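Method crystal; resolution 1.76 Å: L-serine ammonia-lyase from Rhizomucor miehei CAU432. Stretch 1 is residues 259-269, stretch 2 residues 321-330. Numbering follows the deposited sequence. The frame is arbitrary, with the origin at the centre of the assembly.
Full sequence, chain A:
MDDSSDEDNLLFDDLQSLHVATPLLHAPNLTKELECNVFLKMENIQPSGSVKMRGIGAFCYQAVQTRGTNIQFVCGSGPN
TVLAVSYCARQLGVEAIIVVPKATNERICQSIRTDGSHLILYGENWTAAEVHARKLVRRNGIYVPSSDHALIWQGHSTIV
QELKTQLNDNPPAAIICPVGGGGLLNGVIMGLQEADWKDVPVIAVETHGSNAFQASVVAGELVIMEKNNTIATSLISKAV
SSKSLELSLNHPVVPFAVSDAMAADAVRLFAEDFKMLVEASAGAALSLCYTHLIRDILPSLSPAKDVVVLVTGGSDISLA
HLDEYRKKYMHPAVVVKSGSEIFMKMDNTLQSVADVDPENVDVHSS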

# COMPACT_ATOMS: atom_id res chain seq x y z
N SER A 259 -14.13 0.23 9.34
CA SER A 259 -14.41 1.65 9.53
C SER A 259 -13.10 2.42 9.79
O SER A 259 -12.09 1.83 10.14
CB SER A 259 -15.32 1.86 10.74
OG SER A 259 -14.67 1.38 11.91
N ASP A 260 -13.18 3.74 9.65
CA ASP A 260 -12.04 4.61 10.03
C ASP A 260 -11.68 4.43 11.49
O ASP A 260 -10.49 4.46 11.84
CB ASP A 260 -12.37 6.06 9.70
CG ASP A 260 -12.04 6.42 8.25
OD1 ASP A 260 -11.69 5.52 7.45
OD2 ASP A 260 -12.13 7.63 7.90
N ALA A 261 -12.68 4.23 12.36
CA ALA A 261 -12.43 4.02 13.78
C ALA A 261 -11.62 2.74 14.04
O ALA A 261 -10.71 2.74 14.86
CB ALA A 261 -13.72 4.03 14.60
N MET A 262 -11.94 1.67 13.31
CA MET A 262 -11.17 0.43 13.44
C MET A 262 -9.73 0.63 12.96
O MET A 262 -8.79 0.17 13.62
CB MET A 262 -11.81 -0.70 12.64
CG MET A 262 -13.06 -1.24 13.28
SD MET A 262 -14.03 -2.23 12.13
CE MET A 262 -12.97 -3.63 11.91
N ALA A 263 -9.56 1.31 11.83
CA ALA A 263 -8.23 1.54 11.28
C ALA A 263 -7.42 2.42 12.23
O ALA A 263 -6.24 2.17 12.44
CB ALA A 263 -8.32 2.18 9.89
N ALA A 264 -8.06 3.42 12.81
CA ALA A 264 -7.36 4.35 13.71
C ALA A 264 -6.93 3.63 14.99
O ALA A 264 -5.82 3.84 15.54
CB ALA A 264 -8.26 5.52 14.06
N ASP A 265 -7.81 2.79 15.50
CA ASP A 265 -7.49 2.05 16.71
C ASP A 265 -6.31 1.11 16.44
O ASP A 265 -5.44 0.93 17.30
CB ASP A 265 -8.71 1.27 17.22
CG ASP A 265 -8.56 0.88 18.67
OD1 ASP A 265 -8.17 1.73 19.50
OD2 ASP A 265 -8.82 -0.29 18.99
N ALA A 266 -6.26 0.55 15.24
CA ALA A 266 -5.15 -0.37 14.92
C ALA A 266 -3.82 0.38 14.86
O ALA A 266 -2.80 -0.16 15.27
CB ALA A 266 -5.41 -1.10 13.61
N VAL A 267 -3.83 1.60 14.31
CA VAL A 267 -2.61 2.41 14.28
C VAL A 267 -2.13 2.66 15.71
O VAL A 267 -0.92 2.61 16.01
CB VAL A 267 -2.83 3.76 13.54
CG1 VAL A 267 -1.63 4.71 13.73
CG2 VAL A 267 -3.07 3.49 12.06
N ARG A 268 -3.08 2.97 16.60
CA ARG A 268 -2.72 3.28 17.99
C ARG A 268 -2.14 2.03 18.64
O ARG A 268 -1.10 2.09 19.29
CB ARG A 268 -3.93 3.74 18.75
CG ARG A 268 -3.67 3.93 20.24
CD ARG A 268 -4.95 4.28 20.97
NE ARG A 268 -5.87 3.14 21.06
CZ ARG A 268 -5.81 2.20 22.00
NH1 ARG A 268 -4.86 2.23 22.93
NH2 ARG A 268 -6.68 1.21 22.00
N LEU A 269 -2.81 0.90 18.44
CA LEU A 269 -2.37 -0.38 19.07
C LEU A 269 -1.03 -0.86 18.54
O LEU A 269 -0.20 -1.33 19.32
CB LEU A 269 -3.44 -1.47 18.86
CG LEU A 269 -4.65 -1.21 19.78
CD1 LEU A 269 -5.78 -2.16 19.35
CD2 LEU A 269 -4.32 -1.41 21.25
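Stretch 2, residues 321-330: HLDEYRKKYM

Stretch 2 packs on stretch 1 as one helix across another, a largely apolar contact without a single hydrogen bond or salt bridge between them, burying 488 Å² summed over both sides. Residues 321-329 are helical, in a helix that begins earlier in the chain; it crosses helix 260-269 at -129°, running closer to antiparallel than parallel, with the axes 9.6 Å apart at closest approach. The register accordingly runs backward: the CA atoms of Ala261 and Tyr329 lie 5.0 Å apart, those of Ala264 and Tyr325 5.8 Å, and those of Arg268 and Leu322 6.9 Å. The two tyrosines of stretch 2 sit against alanines of stretch 1. Ala264 points toward stretch 2, its CB 3.7 Å from CD2 of Tyr329 and 3.9 Å from CG of Tyr325. Tyr329, in the m rotamer, extends along the start of helix 260-269: its CD1 is 3.6 Å from CB of Ala261, its OH reaches to 3.9 Å from CB of Asp260, and the backbone C of Asp260 lies over one face of its ring. One turn beyond Ala264, CG1 of Val267 meets CD2 of Leu322 at 3.9 Å; the CA-to-CB bond of Leu322 points sideways, but the end of its side chain comes nearer. Met330 lies against Ala264 and Arg268, its CE 4.0 Å from CB of Ala264 and its SD 3.2 Å from NE of Arg268. That arginine is held within its own helix by a salt bridge, NH2 to OD1 of Asp265 at 3.0 Å, and its CD rests 4.0 Å from CG of Arg326. Arg326 likewise pairs within stretch 2, its NH1 2.9 Å from OD1 of Asp323.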

# COMPACT_ATOMS: atom_id res chain seq x y z
N HIS A 321 -1.42 13.17 14.10
CA HIS A 321 -2.48 12.24 13.61
C HIS A 321 -2.96 11.41 14.76
O HIS A 321 -4.17 11.22 14.94
CB HIS A 321 -1.98 11.27 12.54
CG HIS A 321 -1.78 11.86 11.18
ND1 HIS A 321 -0.82 12.77 10.92
CD2 HIS A 321 -2.43 11.60 9.98
CE1 HIS A 321 -0.86 13.09 9.61
NE2 HIS A 321 -1.85 12.37 9.04
N LEU A 322 -2.02 10.90 15.55
CA LEU A 322 -2.35 10.04 16.68
C LEU A 322 -3.13 10.78 17.77
O LEU A 322 -4.03 10.21 18.37
CB LEU A 322 -1.09 9.39 17.26
CG LEU A 322 -0.67 8.13 16.51
CD1 LEU A 322 0.81 7.90 16.73
CD2 LEU A 322 -1.49 6.92 16.93
N ASP A 323 -2.81 12.06 17.98
CA ASP A 323 -3.63 12.91 18.85
C ASP A 323 -5.08 12.94 18.36
O ASP A 323 -6.05 12.75 19.13
CB ASP A 323 -3.06 14.32 18.87
CG ASP A 323 -1.75 14.43 19.65
OD1 ASP A 323 -1.42 13.50 20.44
OD2 ASP A 323 -1.03 15.45 19.45
N GLU A 324 -5.23 13.22 17.06
CA GLU A 324 -6.53 13.35 16.43
C GLU A 324 -7.32 12.06 16.46
O GLU A 324 -8.52 12.07 16.78
CB GLU A 324 -6.38 13.86 14.99
CG GLU A 324 -5.99 15.32 14.92
CD GLU A 324 -6.95 16.20 15.70
OE1 GLU A 324 -8.14 16.23 15.34
OE2 GLU A 324 -6.52 16.83 16.69
N TYR A 325 -6.65 10.95 16.17
CA TYR A 325 -7.30 9.64 16.14
C TYR A 325 -7.86 9.29 17.51
O TYR A 325 -9.00 8.86 17.62
CB TYR A 325 -6.35 8.53 15.67
CG TYR A 325 -5.93 8.62 14.22
CD1 TYR A 325 -6.54 9.52 13.35
CD2 TYR A 325 -4.93 7.79 13.71
CE1 TYR A 325 -6.14 9.62 12.02
CE2 TYR A 325 -4.55 7.86 12.38
CZ TYR A 325 -5.15 8.77 11.55
OH TYR A 325 -4.75 8.84 10.23
N ARG A 326 -7.04 9.50 18.54
CA ARG A 326 -7.45 9.21 19.92
C ARG A 326 -8.68 10.03 20.32
O ARG A 326 -9.66 9.46 20.81
CB ARG A 326 -6.27 9.39 20.89
CG ARG A 326 -5.25 8.25 20.81
CD ARG A 326 -4.08 8.38 21.77
NE ARG A 326 -3.41 9.67 21.63
CZ ARG A 326 -2.42 10.09 22.40
NH1 ARG A 326 -1.89 11.30 22.21
NH2 ARG A 326 -1.95 9.32 23.38
N LYS A 327 -8.66 11.34 20.06
CA LYS A 327 -9.81 12.24 20.35
C LYS A 327 -11.10 11.85 19.64
O LYS A 327 -12.18 11.97 20.22
CB LYS A 327 -9.52 13.67 19.91
CG LYS A 327 -8.53 14.45 20.74
CD LYS A 327 -8.97 15.91 20.80
CE LYS A 327 -7.80 16.88 20.82
NZ LYS A 327 -7.07 16.90 19.51
N LYS A 328 -10.98 11.44 18.38
CA LYS A 328 -12.14 11.33 17.48
C LYS A 328 -12.80 9.94 17.45
O LYS A 328 -14.02 9.85 17.25
CB LYS A 328 -11.75 11.76 16.06
CG LYS A 328 -12.90 12.16 15.15
N TYR A 329 -12.00 8.88 17.62
CA TYR A 329 -12.46 7.51 17.38
C TYR A 329 -12.48 6.57 18.58
O TYR A 329 -13.09 5.49 18.52
CB TYR A 329 -11.59 6.87 16.29
CG TYR A 329 -11.68 7.59 14.97
CD1 TYR A 329 -12.85 7.55 14.21
CD2 TYR A 329 -10.61 8.33 14.48
CE1 TYR A 329 -12.94 8.21 13.00
CE2 TYR A 329 -10.69 8.99 13.27
CZ TYR A 329 -11.85 8.93 12.54
OH TYR A 329 -11.93 9.60 11.34
N MET A 330 -11.82 6.95 19.66
CA MET A 330 -11.66 6.04 20.80
C MET A 330 -12.41 6.48 22.05
O MET A 330 -12.42 7.66 22.40
CB MET A 330 -10.17 5.86 21.09
CG MET A 330 -9.52 4.84 20.17
SD MET A 330 -7.85 5.33 19.73
CE MET A 330 -8.01 5.75 18.00